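Local coordinates for GDSL-like Lipase/Acylhydrolase family protein (Neisseria meningitidis, PDB 4K9S), which probably removes acetyl groups from O-acetylated peptidoglycan as a serine esterase of the GDSL (SGNH) hydrolase family, at residues Lys75-Thr80 against Ser367-Val372; Arg148-Ala153 against Val178-Ala183; Thr161-Gly166 against Thr188-Met193; Ile282-Ala287 against Thr321-Trp326. All blocks are in the same frame, centred on the assembly; numbering follows the deposited sequence.

Contact 1: residues Lys75-Thr80 against Ser367-Val372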
loop_
_atom_site.group_PDB
_atom_site.type_symbol
_atom_site.label_atom_id
_atom_site.label_comp_id
_atom_site.label_asym_id
_atom_site.label_seq_id
_atom_site.Cartn_x
_atom_site.Cartn_y
_atom_site.Cartn_z
ATOM N N LYS A 75 -0.037 5.843 -12.133
ATOM C CA LYS A 75 -0.259 6.602 -13.359
ATOM C C LYS A 75 -0.071 5.745 -14.599
ATOM O O LYS A 75 -0.706 5.978 -15.624
ATOM C CB LYS A 75 0.649 7.825 -13.401
ATOM C CG LYS A 75 0.509 8.684 -12.166
ATOM C CD LYS A 75 0.753 10.143 -12.473
ATOM C CE LYS A 75 0.074 11.018 -11.430
ATOM N NZ LYS A 75 -1.323 10.568 -11.178
ATOM N N ARG A 76 0.784 4.737 -14.499
ATOM C CA ARG A 76 1.015 3.840 -15.628
ATOM C C ARG A 76 -0.124 2.825 -15.837
ATOM O O ARG A 76 -0.632 2.662 -16.949
ATOM C CB ARG A 76 2.341 3.115 -15.442
ATOM C CG ARG A 76 2.498 1.909 -16.323
ATOM C CD ARG A 76 2.765 2.292 -17.778
ATOM N NE ARG A 76 3.087 1.091 -18.526
ATOM C CZ ARG A 76 4.306 0.567 -18.591
ATOM N NH1 ARG A 76 5.323 1.167 -17.973
ATOM N NH2 ARG A 76 4.506 -0.547 -19.285
ATOM N N LEU A 77 -0.526 2.140 -14.776
ATOM C CA LEU A 77 -1.574 1.140 -14.909
ATOM C C LEU A 77 -2.906 1.799 -15.173
ATOM O O LEU A 77 -3.792 1.201 -15.776
ATOM C CB LEU A 77 -1.670 0.269 -13.661
ATOM C CG LEU A 77 -0.416 -0.529 -13.331
ATOM C CD1 LEU A 77 -0.724 -1.545 -12.224
ATOM C CD2 LEU A 77 0.153 -1.212 -14.593
ATOM N N GLN A 78 -3.049 3.037 -14.721
ATOM C CA GLN A 78 -4.287 3.768 -14.956
ATOM C C GLN A 78 -4.390 4.211 -16.417
ATOM O O GLN A 78 -5.485 4.316 -16.964
ATOM C CB GLN A 78 -4.429 4.941 -13.989
ATOM C CG GLN A 78 -5.099 4.543 -12.706
ATOM C CD GLN A 78 -5.129 5.660 -11.695
ATOM O OE1 GLN A 78 -4.437 6.664 -11.849
ATOM N NE2 GLN A 78 -5.934 5.490 -10.644
ATOM N N LYS A 79 -3.241 4.438 -17.039
ATOM C CA LYS A 79 -3.193 4.766 -18.449
ATOM C C LYS A 79 -3.559 3.535 -19.243
ATOM O O LYS A 79 -4.228 3.615 -20.272
ATOM C CB LYS A 79 -1.789 5.228 -18.847
ATOM C CG LYS A 79 -1.759 6.561 -19.567
ATOM C CD LYS A 79 -2.640 6.551 -20.820
ATOM C CE LYS A 79 -2.564 7.893 -21.547
ATOM N NZ LYS A 79 -3.596 8.047 -22.614
ATOM N N THR A 80 -3.106 2.388 -18.766
ATOM C CA THR A 80 -3.298 1.157 -19.513
ATOM C C THR A 80 -4.733 0.665 -19.395
ATOM O O THR A 80 -5.336 0.283 -20.388
ATOM C CB THR A 80 -2.340 0.067 -19.040
ATOM O OG1 THR A 80 -1.002 0.540 -19.183
ATOM C CG2 THR A 80 -2.516 -1.190 -19.863
ATOM N N SER A 367 6.062 -6.066 -16.297
ATOM C CA SER A 367 5.839 -7.478 -15.993
ATOM C C SER A 367 4.361 -7.805 -15.816
ATOM O O SER A 367 3.871 -8.811 -16.317
ATOM C CB SER A 367 6.592 -7.869 -14.731
ATOM O OG SER A 367 7.962 -7.551 -14.836
ATOM N N LEU A 368 3.659 -6.951 -15.083
ATOM C CA LEU A 368 2.229 -7.101 -14.875
ATOM C C LEU A 368 1.445 -7.087 -16.192
ATOM O O LEU A 368 0.573 -7.922 -16.413
ATOM C CB LEU A 368 1.731 -5.983 -13.967
ATOM C CG LEU A 368 1.478 -6.253 -12.494
ATOM C CD1 LEU A 368 2.261 -7.442 -12.025
ATOM C CD2 LEU A 368 1.838 -5.012 -11.687
ATOM N N GLU A 369 1.743 -6.131 -17.062
ATOM C CA GLU A 369 1.056 -6.064 -18.349
ATOM C C GLU A 369 1.424 -7.270 -19.227
ATOM O O GLU A 369 0.558 -7.867 -19.869
ATOM C CB GLU A 369 1.349 -4.741 -19.056
ATOM C CG GLU A 369 0.840 -3.522 -18.295
ATOM C CD GLU A 369 1.245 -2.207 -18.938
ATOM O OE1 GLU A 369 1.613 -2.211 -20.135
ATOM O OE2 GLU A 369 1.203 -1.166 -18.242
ATOM N N GLU A 370 2.702 -7.636 -19.217
ATOM C CA GLU A 370 3.169 -8.838 -19.893
ATOM C C GLU A 370 2.419 -10.089 -19.441
ATOM O O GLU A 370 2.076 -10.938 -20.267
ATOM C CB GLU A 370 4.683 -9.001 -19.712
ATOM C CG GLU A 370 5.244 -10.369 -20.102
ATOM C CD GLU A 370 4.808 -10.829 -21.484
ATOM O OE1 GLU A 370 4.417 -12.013 -21.616
ATOM O OE2 GLU A 370 4.852 -10.012 -22.435
ATOM N N LEU A 371 2.147 -10.203 -18.144
ATOM C CA LEU A 371 1.430 -11.377 -17.634
ATOM C C LEU A 371 -0.008 -11.398 -18.118
ATOM O O LEU A 371 -0.516 -12.435 -18.537
ATOM C CB LEU A 371 1.453 -11.416 -16.105
ATOM C CG LEU A 371 0.819 -12.599 -15.361
ATOM C CD1 LEU A 371 1.575 -13.888 -15.602
ATOM C CD2 LEU A 371 0.756 -12.311 -13.871
ATOM N N VAL A 372 -0.663 -10.246 -18.055
ATOM C CA VAL A 372 -2.078 -10.144 -18.411
ATOM C C VAL A 372 -2.251 -10.311 -19.907
ATOM O O VAL A 372 -3.199 -10.928 -20.371
ATOM C CB VAL A 372 -2.656 -8.789 -17.972
ATOM C CG1 VAL A 372 -4.003 -8.527 -18.618
ATOM C CG2 VAL A 372 -2.762 -8.739 -16.457
#
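Glu369 reaches from helix 354-373 to helix 68-81 and is held there chiefly through one oxygen, OE2. Two groups of the facing helix meet that atom: Arg76 NE at 3.0 Å, in a bent and therefore weak bond that forms part of a salt bridge, and the hydroxyl Thr80 OG1 at 2.9 Å. The hydroxyl also lies 3.1 Å from the carbonyl Arg76 O one turn back, and its single proton could serve either acceptor. The second carboxylate oxygen, Glu369 OE1, takes a long, weak bond from Arg76 NH2 at 3.4 Å. Because the guanidinium and carboxylate planes stand 82° apart, the two groups cannot pair flat, side by side, in the usual two-pronged manner. Arg76 NH2 has a further salt bridge with Asp366, so the arginine is shared between two acids of the C-terminal helix.

The segment axes are 11.7 Å apart, a wide spacing that long side chains have to bridge. Glu369 does so with CG anti to the carbonyl carbon (chi1 -63°) and a chain extended beyond CG. Beneath the carboxylate lies Leu77, the next largest contributor: its CD2 sits 3.8 Å from Glu369 OE2, while its CD1 meets Leu368 CD2 at 4.3 Å. The leucine methyls thus meet on the buried side of the contact, with the partly exposed polar cluster on the other side. Leu368 continues inward to Leu28 on the edge strand 28-30. Two roughly parallel helices, 29° apart and packed next to the central sheet, are an arrangement typical of the three-layer alpha/beta/alpha fold of SGNH hydrolases.

Contact 2: residues Arg148-Ala153 against Val178-Ala183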
loop_
_atom_site.group_PDB
_atom_site.type_symbol
_atom_site.label_atom_id
_atom_site.label_comp_id
_atom_site.label_asym_id
_atom_site.label_seq_id
_atom_site.Cartn_x
_atom_site.Cartn_y
_atom_site.Cartn_z
ATOM N N ARG A 148 -17.182 7.956 -5.280
ATOM C CA ARG A 148 -17.565 7.063 -4.195
ATOM C C ARG A 148 -16.574 7.245 -3.049
ATOM O O ARG A 148 -15.371 7.288 -3.283
ATOM C CB ARG A 148 -17.632 5.603 -4.676
ATOM C CG ARG A 148 -18.491 5.417 -5.942
ATOM C CD ARG A 148 -18.767 3.948 -6.299
ATOM N NE ARG A 148 -17.533 3.199 -6.494
ATOM C CZ ARG A 148 -17.215 2.519 -7.598
ATOM N NH1 ARG A 148 -18.059 2.469 -8.633
ATOM N NH2 ARG A 148 -16.046 1.878 -7.655
ATOM N N VAL A 149 -17.083 7.395 -1.824
ATOM C CA VAL A 149 -16.233 7.642 -0.657
ATOM C C VAL A 149 -16.528 6.692 0.501
ATOM O O VAL A 149 -17.666 6.551 0.926
ATOM C CB VAL A 149 -16.332 9.101 -0.136
ATOM C CG1 VAL A 149 -15.529 9.271 1.153
ATOM C CG2 VAL A 149 -15.864 10.089 -1.183
ATOM N N SER A 150 -15.484 6.037 0.986
ATOM C CA SER A 150 -15.538 5.240 2.198
ATOM C C SER A 150 -14.447 5.696 3.179
ATOM O O SER A 150 -13.346 6.058 2.767
ATOM C CB SER A 150 -15.375 3.754 1.882
ATOM O OG SER A 150 -16.568 3.221 1.358
ATOM N N LEU A 151 -14.756 5.668 4.475
ATOM C CA LEU A 151 -13.792 6.033 5.506
ATOM C C LEU A 151 -13.744 4.966 6.573
ATOM O O LEU A 151 -14.782 4.551 7.101
ATOM C CB LEU A 151 -14.207 7.313 6.223
ATOM C CG LEU A 151 -14.652 8.578 5.517
ATOM C CD1 LEU A 151 -16.069 8.476 4.940
ATOM C CD2 LEU A 151 -14.571 9.663 6.540
ATOM N N PHE A 152 -12.546 4.532 6.928
ATOM C CA PHE A 152 -12.412 3.833 8.186
ATOM C C PHE A 152 -12.608 4.889 9.269
ATOM O O PHE A 152 -12.041 5.973 9.178
ATOM C CB PHE A 152 -11.051 3.178 8.292
ATOM C CG PHE A 152 -10.954 1.886 7.551
ATOM C CD1 PHE A 152 -11.372 0.709 8.135
ATOM C CD2 PHE A 152 -10.452 1.841 6.269
ATOM C CE1 PHE A 152 -11.279 -0.487 7.451
ATOM C CE2 PHE A 152 -10.364 0.653 5.594
ATOM C CZ PHE A 152 -10.779 -0.509 6.184
ATOM N N ALA A 153 -13.424 4.601 10.274
ATOM C CA ALA A 153 -13.762 5.628 11.246
ATOM C C ALA A 153 -14.241 5.040 12.559
ATOM O O ALA A 153 -14.954 4.049 12.576
ATOM C CB ALA A 153 -14.821 6.541 10.678
ATOM N N VAL A 178 -16.492 1.022 8.629
ATOM C CA VAL A 178 -16.395 1.776 7.388
ATOM C C VAL A 178 -17.673 2.576 7.130
ATOM O O VAL A 178 -18.779 2.038 7.157
ATOM C CB VAL A 178 -16.092 0.867 6.187
ATOM C CG1 VAL A 178 -16.173 1.657 4.902
ATOM C CG2 VAL A 178 -14.725 0.223 6.338
ATOM N N LEU A 179 -17.506 3.866 6.880
ATOM C CA LEU A 179 -18.611 4.748 6.546
ATOM C C LEU A 179 -18.698 4.826 5.027
ATOM O O LEU A 179 -17.703 5.148 4.381
ATOM C CB LEU A 179 -18.328 6.140 7.107
ATOM C CG LEU A 179 -18.809 6.563 8.492
ATOM C CD1 LEU A 179 -18.873 5.420 9.507
ATOM C CD2 LEU A 179 -17.910 7.668 8.978
ATOM N N ASP A 180 -19.869 4.526 4.458
ATOM C CA ASP A 180 -20.047 4.585 3.000
ATOM C C ASP A 180 -20.857 5.795 2.589
ATOM O O ASP A 180 -21.993 5.973 3.035
ATOM C CB ASP A 180 -20.747 3.331 2.464
ATOM C CG ASP A 180 -19.866 2.100 2.521
ATOM O OD1 ASP A 180 -18.619 2.248 2.632
ATOM O OD2 ASP A 180 -20.424 0.985 2.453
ATOM N N THR A 181 -20.277 6.632 1.745
ATOM C CA THR A 181 -20.972 7.831 1.318
ATOM C C THR A 181 -20.550 8.188 -0.098
ATOM O O THR A 181 -20.085 7.332 -0.839
ATOM C CB THR A 181 -20.759 9.012 2.313
ATOM O OG1 THR A 181 -21.572 10.127 1.928
ATOM C CG2 THR A 181 -19.294 9.439 2.369
ATOM N N GLY A 182 -20.719 9.449 -0.474
ATOM C CA GLY A 182 -20.421 9.873 -1.823
ATOM C C GLY A 182 -20.242 11.371 -1.862
ATOM O O GLY A 182 -20.970 12.102 -1.195
ATOM N N ALA A 183 -19.266 11.828 -2.638
ATOM C CA ALA A 183 -18.961 13.250 -2.714
ATOM C C ALA A 183 -17.993 13.547 -3.853
ATOM O O ALA A 183 -17.401 12.639 -4.438
ATOM C CB ALA A 183 -18.384 13.732 -1.411
#
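Ser150 OG donates a short hydrogen bond, 2.6 Å, to Asp180 OD1, joining a non-hydrogen-bonded pair of the antiparallel beta sheet in which strand 177-183 forms the edge next to strand 147-155. The hydroxyl meets the carboxylate on its anti side, 34° out of plane. This bond ties together two side chains whose backbones do not bond to each other directly; Asp180, with CG anti to the carbonyl carbon (chi1 -71°), brings OD1 back toward the serine.

Backbone bonds flank this pair at Val149-Thr181 and Leu151-Leu179. The first is uneven: Thr181 N reaches Val149 O at 2.7 Å, whereas Val149 N approaches Thr181 O from well above the carbonyl plane, at 3.2 Å.

Val149, Leu151, Leu179 and Thr181 share the other face. Val149 and Thr181 run side by side, with Thr181 CG2 against Val149 CB, and Leu151 CD1 lies against Leu179 CB. Leu179 and Thr181 also touch Val169 of strand 167-170, in the second antiparallel sheet. On the serine's face, the Phe152 ring, which also meets Trp88, receives over one face a CH-pi contact from Val178 CG2, 3.9 Å from the ring centroid and 20° off the normal.

Contact 3: residues Thr161-Gly166 against Thr188-Met193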
loop_
_atom_site.group_PDB
_atom_site.type_symbol
_atom_site.label_atom_id
_atom_site.label_comp_id
_atom_site.label_asym_id
_atom_site.label_seq_id
_atom_site.Cartn_x
_atom_site.Cartn_y
_atom_site.Cartn_z
ATOM N N THR A 161 -22.192 11.591 14.693
ATOM C CA THR A 161 -22.178 12.023 13.304
ATOM C C THR A 161 -20.951 12.859 12.940
ATOM O O THR A 161 -20.194 13.286 13.812
ATOM C CB THR A 161 -23.455 12.824 12.951
ATOM O OG1 THR A 161 -23.440 14.089 13.622
ATOM C CG2 THR A 161 -24.664 12.070 13.386
ATOM N N LEU A 162 -20.777 13.066 11.636
ATOM C CA LEU A 162 -19.836 14.018 11.060
ATOM C C LEU A 162 -20.412 14.472 9.718
ATOM O O LEU A 162 -21.431 13.948 9.274
ATOM C CB LEU A 162 -18.439 13.396 10.878
ATOM C CG LEU A 162 -18.205 12.034 10.206
ATOM C CD1 LEU A 162 -18.381 12.046 8.662
ATOM C CD2 LEU A 162 -16.812 11.536 10.578
ATOM N N THR A 163 -19.775 15.430 9.056
ATOM C CA THR A 163 -20.250 15.814 7.727
ATOM C C THR A 163 -19.218 15.658 6.613
ATOM O O THR A 163 -18.026 15.811 6.834
ATOM C CB THR A 163 -20.798 17.251 7.692
ATOM O OG1 THR A 163 -19.745 18.174 7.987
ATOM C CG2 THR A 163 -21.938 17.419 8.692
ATOM N N VAL A 164 -19.695 15.368 5.410
ATOM C CA VAL A 164 -18.845 15.317 4.231
ATOM C C VAL A 164 -19.444 16.218 3.166
ATOM O O VAL A 164 -20.520 15.931 2.657
ATOM C CB VAL A 164 -18.758 13.887 3.676
ATOM C CG1 VAL A 164 -17.802 13.837 2.498
ATOM C CG2 VAL A 164 -18.317 12.921 4.760
ATOM N N ASN A 165 -18.751 17.306 2.822
ATOM C CA ASN A 165 -19.339 18.359 1.977
ATOM C C ASN A 165 -20.722 18.760 2.468
ATOM O O ASN A 165 -21.650 18.937 1.679
ATOM C CB ASN A 165 -19.408 17.957 0.500
ATOM C CG ASN A 165 -18.041 17.871 -0.149
ATOM O OD1 ASN A 165 -17.020 17.954 0.528
ATOM N ND2 ASN A 165 -18.014 17.695 -1.473
ATOM N N GLY A 166 -20.861 18.863 3.784
ATOM C CA GLY A 166 -22.084 19.364 4.372
ATOM C C GLY A 166 -23.139 18.312 4.639
ATOM O O GLY A 166 -24.156 18.604 5.275
ATOM N N THR A 188 -14.503 17.978 2.070
ATOM C CA THR A 188 -14.356 18.576 3.378
ATOM C C THR A 188 -15.139 17.841 4.467
ATOM O O THR A 188 -16.374 17.780 4.446
ATOM C CB THR A 188 -14.707 20.069 3.378
ATOM O OG1 THR A 188 -13.746 20.796 2.588
ATOM C CG2 THR A 188 -14.708 20.609 4.811
ATOM N N ILE A 189 -14.396 17.290 5.422
ATOM C CA ILE A 189 -14.969 16.552 6.535
ATOM C C ILE A 189 -14.914 17.362 7.809
ATOM O O ILE A 189 -13.819 17.728 8.272
ATOM C CB ILE A 189 -14.197 15.275 6.780
ATOM C CG1 ILE A 189 -13.915 14.587 5.443
ATOM C CG2 ILE A 189 -14.959 14.372 7.738
ATOM C CD1 ILE A 189 -13.094 13.329 5.602
ATOM N N HIS A 190 -16.094 17.638 8.372
ATOM C CA HIS A 190 -16.209 18.390 9.620
ATOM C C HIS A 190 -16.534 17.456 10.759
ATOM O O HIS A 190 -17.277 16.481 10.607
ATOM C CB HIS A 190 -17.332 19.418 9.545
ATOM C CG HIS A 190 -16.995 20.634 8.750
ATOM N ND1 HIS A 190 -15.707 21.106 8.619
ATOM C CD2 HIS A 190 -17.783 21.482 8.046
ATOM C CE1 HIS A 190 -15.715 22.194 7.871
ATOM N NE2 HIS A 190 -16.960 22.441 7.510
ATOM N N THR A 191 -16.025 17.778 11.930
ATOM C CA THR A 191 -16.256 16.897 13.044
ATOM C C THR A 191 -16.564 17.728 14.296
ATOM O O THR A 191 -15.727 18.456 14.828
ATOM C CB THR A 191 -15.081 15.869 13.154
ATOM O OG1 THR A 191 -15.517 14.692 13.826
ATOM C CG2 THR A 191 -13.928 16.425 13.841
ATOM N N GLU A 192 -17.816 17.672 14.715
ATOM C CA GLU A 192 -18.269 18.517 15.798
ATOM C C GLU A 192 -17.672 17.963 17.083
ATOM O O GLU A 192 -17.212 18.715 17.924
ATOM C CB GLU A 192 -19.798 18.534 15.843
ATOM C CG GLU A 192 -20.406 18.974 17.171
ATOM C CD GLU A 192 -20.148 20.441 17.491
ATOM O OE1 GLU A 192 -19.806 21.229 16.577
ATOM O OE2 GLU A 192 -20.291 20.796 18.670
HETATM N N MSE A 193 -17.659 16.639 17.211
HETATM C CA MSE A 193 -17.038 15.990 18.353
HETATM C C MSE A 193 -15.992 14.962 17.857
HETATM O O MSE A 193 -15.902 14.704 16.659
HETATM C CB MSE A 193 -18.117 15.376 19.235
HETATM C CG MSE A 193 -18.947 16.404 19.980
HETATM SE SE MSE A 193 -17.889 17.396 21.291
HETATM C CE MSE A 193 -17.904 16.037 22.688
HETATM O O HOH W 1 -19.542 14.965 16.086
HETATM O O HOH W 2 -18.675 19.025 5.573
#
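Thr163 and His190 cross obliquely on one face of the sheet, with Thr163 OG1 pressed against His190 CB at 3.1 Å. The threonine hydroxyl sits between its backbone N and carbonyl carbon (chi1 64°), which turns it toward both the histidine and a bound water. That water bonds to Thr163 OG1, accepts from Gly166 N and donates to Thr188 O, so it links the turn after strand 161-164 to the partner strand.

Directly beneath the crossing side chains, Thr163 and His190 form a hydrogen-bonded antiparallel pair, with both N-to-O distances at 3.1 Å. The next link involves a side chain: Thr188 N points almost straight at Asn165 OD1, 3.0 Å away with an N-H...O angle of 171°. Asn165 N in turn donates to Thr188 O at 2.9 Å, and the asparagine consequently clasps one residue through both backbone and amide groups.

On the opposite face Leu162 and Ile189 run inward, meeting at CD1 and CG2, 4.2 Å apart. Leu162 CB also rests 3.3 Å from His190 O. At the far end a second water joins Thr161 O to the backbone N of Met193, which is selenomethionine in this model.

Within its five-stranded antiparallel sheet, strand 161-164 lies between strands 187-191 and 167-170, while strand 133-139 borders 187-191 on its other side; Leu162 and Ile189 pack against strand 195-203 of the second sheet.

Contact 4: residues Ile282-Ala287 against Thr321-Trp326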
loop_
_atom_site.group_PDB
_atom_site.type_symbol
_atom_site.label_atom_id
_atom_site.label_comp_id
_atom_site.label_asym_id
_atom_site.label_seq_id
_atom_site.Cartn_x
_atom_site.Cartn_y
_atom_site.Cartn_z
ATOM N N ILE A 282 -2.128 -12.296 -4.755
ATOM C CA ILE A 282 -1.090 -11.832 -3.836
ATOM C C ILE A 282 0.278 -11.706 -4.534
ATOM O O ILE A 282 0.718 -12.618 -5.231
ATOM C CB ILE A 282 -0.988 -12.737 -2.592
ATOM C CG1 ILE A 282 -2.360 -12.886 -1.926
ATOM C CG2 ILE A 282 0.035 -12.185 -1.609
ATOM C CD1 ILE A 282 -2.345 -13.684 -0.615
ATOM N N LEU A 283 0.945 -10.571 -4.349
ATOM C CA LEU A 283 2.227 -10.325 -5.020
ATOM C C LEU A 283 3.307 -9.913 -4.012
ATOM O O LEU A 283 3.185 -8.887 -3.340
ATOM C CB LEU A 283 2.057 -9.254 -6.112
ATOM C CG LEU A 283 3.184 -8.871 -7.094
ATOM C CD1 LEU A 283 3.724 -7.506 -6.765
ATOM C CD2 LEU A 283 4.326 -9.868 -7.130
ATOM N N ILE A 284 4.357 -10.719 -3.919
ATOM C CA ILE A 284 5.458 -10.443 -3.020
ATOM C C ILE A 284 6.639 -9.791 -3.742
ATOM O O ILE A 284 7.208 -10.351 -4.684
ATOM C CB ILE A 284 5.913 -11.730 -2.266
ATOM C CG1 ILE A 284 4.792 -12.210 -1.337
ATOM C CG2 ILE A 284 7.198 -11.469 -1.482
ATOM C CD1 ILE A 284 5.130 -13.403 -0.496
ATOM N N ILE A 285 6.996 -8.594 -3.301
ATOM C CA ILE A 285 8.150 -7.907 -3.844
ATOM C C ILE A 285 9.383 -8.196 -3.003
ATOM O O ILE A 285 9.495 -7.726 -1.855
ATOM C CB ILE A 285 7.935 -6.394 -3.879
ATOM C CG1 ILE A 285 6.738 -6.052 -4.766
ATOM C CG2 ILE A 285 9.197 -5.697 -4.387
ATOM C CD1 ILE A 285 6.787 -4.655 -5.289
ATOM N N GLY A 286 10.304 -8.975 -3.571
ATOM C CA GLY A 286 11.534 -9.309 -2.882
ATOM C C GLY A 286 12.310 -8.047 -2.596
ATOM O O GLY A 286 12.273 -7.112 -3.392
ATOM N N ALA A 287 12.997 -8.006 -1.461
ATOM C CA ALA A 287 13.756 -6.825 -1.091
ATOM C C ALA A 287 14.767 -6.471 -2.176
ATOM O O ALA A 287 15.410 -7.350 -2.740
ATOM C CB ALA A 287 14.454 -7.040 0.255
ATOM N N THR A 321 2.019 -17.609 -4.556
ATOM C CA THR A 321 1.935 -16.177 -4.753
ATOM C C THR A 321 2.721 -15.780 -6.016
ATOM O O THR A 321 3.387 -16.623 -6.612
ATOM C CB THR A 321 2.433 -15.506 -3.439
ATOM O OG1 THR A 321 1.361 -14.790 -2.837
ATOM C CG2 THR A 321 3.569 -14.596 -3.641
HETATM N N MSE A 322 2.596 -14.536 -6.469
HETATM C CA MSE A 322 3.533 -14.003 -7.461
HETATM C C MSE A 322 4.758 -13.400 -6.765
HETATM O O MSE A 322 4.648 -12.836 -5.682
HETATM C CB MSE A 322 2.860 -12.940 -8.338
HETATM C CG MSE A 322 1.969 -13.496 -9.434
HETATM SE SE MSE A 322 0.742 -12.132 -10.096
HETATM C CE MSE A 322 -0.308 -11.852 -8.493
ATOM N N PHE A 323 5.924 -13.504 -7.394
ATOM C CA PHE A 323 7.139 -12.971 -6.796
ATOM C C PHE A 323 7.856 -12.081 -7.777
ATOM O O PHE A 323 8.257 -12.528 -8.853
ATOM C CB PHE A 323 8.072 -14.099 -6.342
ATOM C CG PHE A 323 9.368 -13.610 -5.758
ATOM C CD1 PHE A 323 9.421 -13.137 -4.455
ATOM C CD2 PHE A 323 10.531 -13.628 -6.506
ATOM C CE1 PHE A 323 10.611 -12.675 -3.915
ATOM C CE2 PHE A 323 11.727 -13.172 -5.978
ATOM C CZ PHE A 323 11.768 -12.688 -4.677
ATOM N N TRP A 324 8.015 -10.813 -7.423
ATOM C CA TRP A 324 8.756 -9.908 -8.285
ATOM C C TRP A 324 10.106 -9.647 -7.655
ATOM O O TRP A 324 10.174 -9.180 -6.525
ATOM C CB TRP A 324 8.000 -8.596 -8.480
ATOM C CG TRP A 324 8.593 -7.718 -9.536
ATOM C CD1 TRP A 324 8.581 -7.935 -10.884
ATOM C CD2 TRP A 324 9.270 -6.468 -9.337
ATOM N NE1 TRP A 324 9.215 -6.901 -11.535
ATOM C CE2 TRP A 324 9.646 -5.990 -10.605
ATOM C CE3 TRP A 324 9.582 -5.704 -8.212
ATOM C CZ2 TRP A 324 10.320 -4.791 -10.773
ATOM C CZ3 TRP A 324 10.248 -4.524 -8.382
ATOM C CH2 TRP A 324 10.612 -4.074 -9.652
ATOM N N SER A 325 11.182 -9.950 -8.373
ATOM C CA SER A 325 12.518 -9.770 -7.804
ATOM C C SER A 325 13.032 -8.367 -8.058
ATOM O O SER A 325 13.499 -8.048 -9.150
ATOM C CB SER A 325 13.507 -10.787 -8.366
ATOM O OG SER A 325 14.824 -10.467 -7.959
ATOM N N TRP A 326 12.944 -7.523 -7.043
ATOM C CA TRP A 326 13.417 -6.150 -7.162
ATOM C C TRP A 326 14.948 -6.117 -7.320
ATOM O O TRP A 326 15.489 -5.256 -8.009
ATOM C CB TRP A 326 12.931 -5.324 -5.966
ATOM C CG TRP A 326 13.099 -3.829 -6.076
ATOM C CD1 TRP A 326 13.923 -3.143 -6.932
ATOM C CD2 TRP A 326 12.427 -2.833 -5.291
ATOM N NE1 TRP A 326 13.805 -1.793 -6.721
ATOM C CE2 TRP A 326 12.891 -1.575 -5.723
ATOM C CE3 TRP A 326 11.476 -2.884 -4.273
ATOM C CZ2 TRP A 326 12.441 -0.383 -5.172
ATOM C CZ3 TRP A 326 11.029 -1.688 -3.719
ATOM C CH2 TRP A 326 11.513 -0.457 -4.175
#
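Strands 281-286 and 322-325 run parallel, 24° apart, through four backbone bonds in which Ile282 O, Met322 O, Ile284 O and Trp324 O accept in turn from Met322 N, Ile284 N, Trp324 N and Gly286 N, the last bond being the most bent.

Leu283, Ile285, Met322 and Trp324 share one face. Leu283 CD2 wedges against Met322 CB at 3.6 Å and also touches Trp324 CB. Ile285 lies alongside Trp324 and points the same way; its CG2 meets the indole at the edge, in plane, 3.8 Å from Trp324 CE3. The same methyl, Ile285 CG2, is 3.6 Å from Trp326 CE3, so it touches both indoles, from clearly different directions. Over a face of the Trp324 ring, offset toward its rim, comes Trp326 N.

On the other face Thr321 CG2 packs on Ile284 CG1 at 3.5 Å, the two side chains crossing at about a right angle. Phe323, with CG anti to the backbone N (chi1 178°), extends toward Gly286: its CE1 stands 3.6 Å from Gly286 CA, so the ring lies directly against the glycine backbone. The side chains of Ile284 and Phe323 pack on helix 305-318, while the Trp326 ring meets those of Phe69 and Phe352 at inclined planes and that of His63 edge-to-face. Ser325 OG caps Asn328 N at the start of helix 326-330. Strand, helix 305-318 and strand make a beta-alpha-beta crossover, the repeating element of the parallel sheet in SGNH hydrolases.

Overall arrangement
Contact 1 spans most of the chain, and the other three fall between its two segments in sequence. Contacts 2 and 3 interleave there: strands 147-155 and 161-164 follow one another, as do 177-183 and 187-191, but each pair divides between two antiparallel sheets. Their centres are 12 Å apart and they touch through Ala183 and Val164, and through Leu151 and Ile189, so the sheets face each other. Contact 4 comes later, in the mixed sheet, about 40 Å centre to centre from contact 3. It meets contact 1 through Leu371 on Met322 and Ser367 on Trp324. The chain thus builds a beta-rich part beside the GDSL hydrolase fold, against whose mixed sheet the C-terminal helix 354-373 packs.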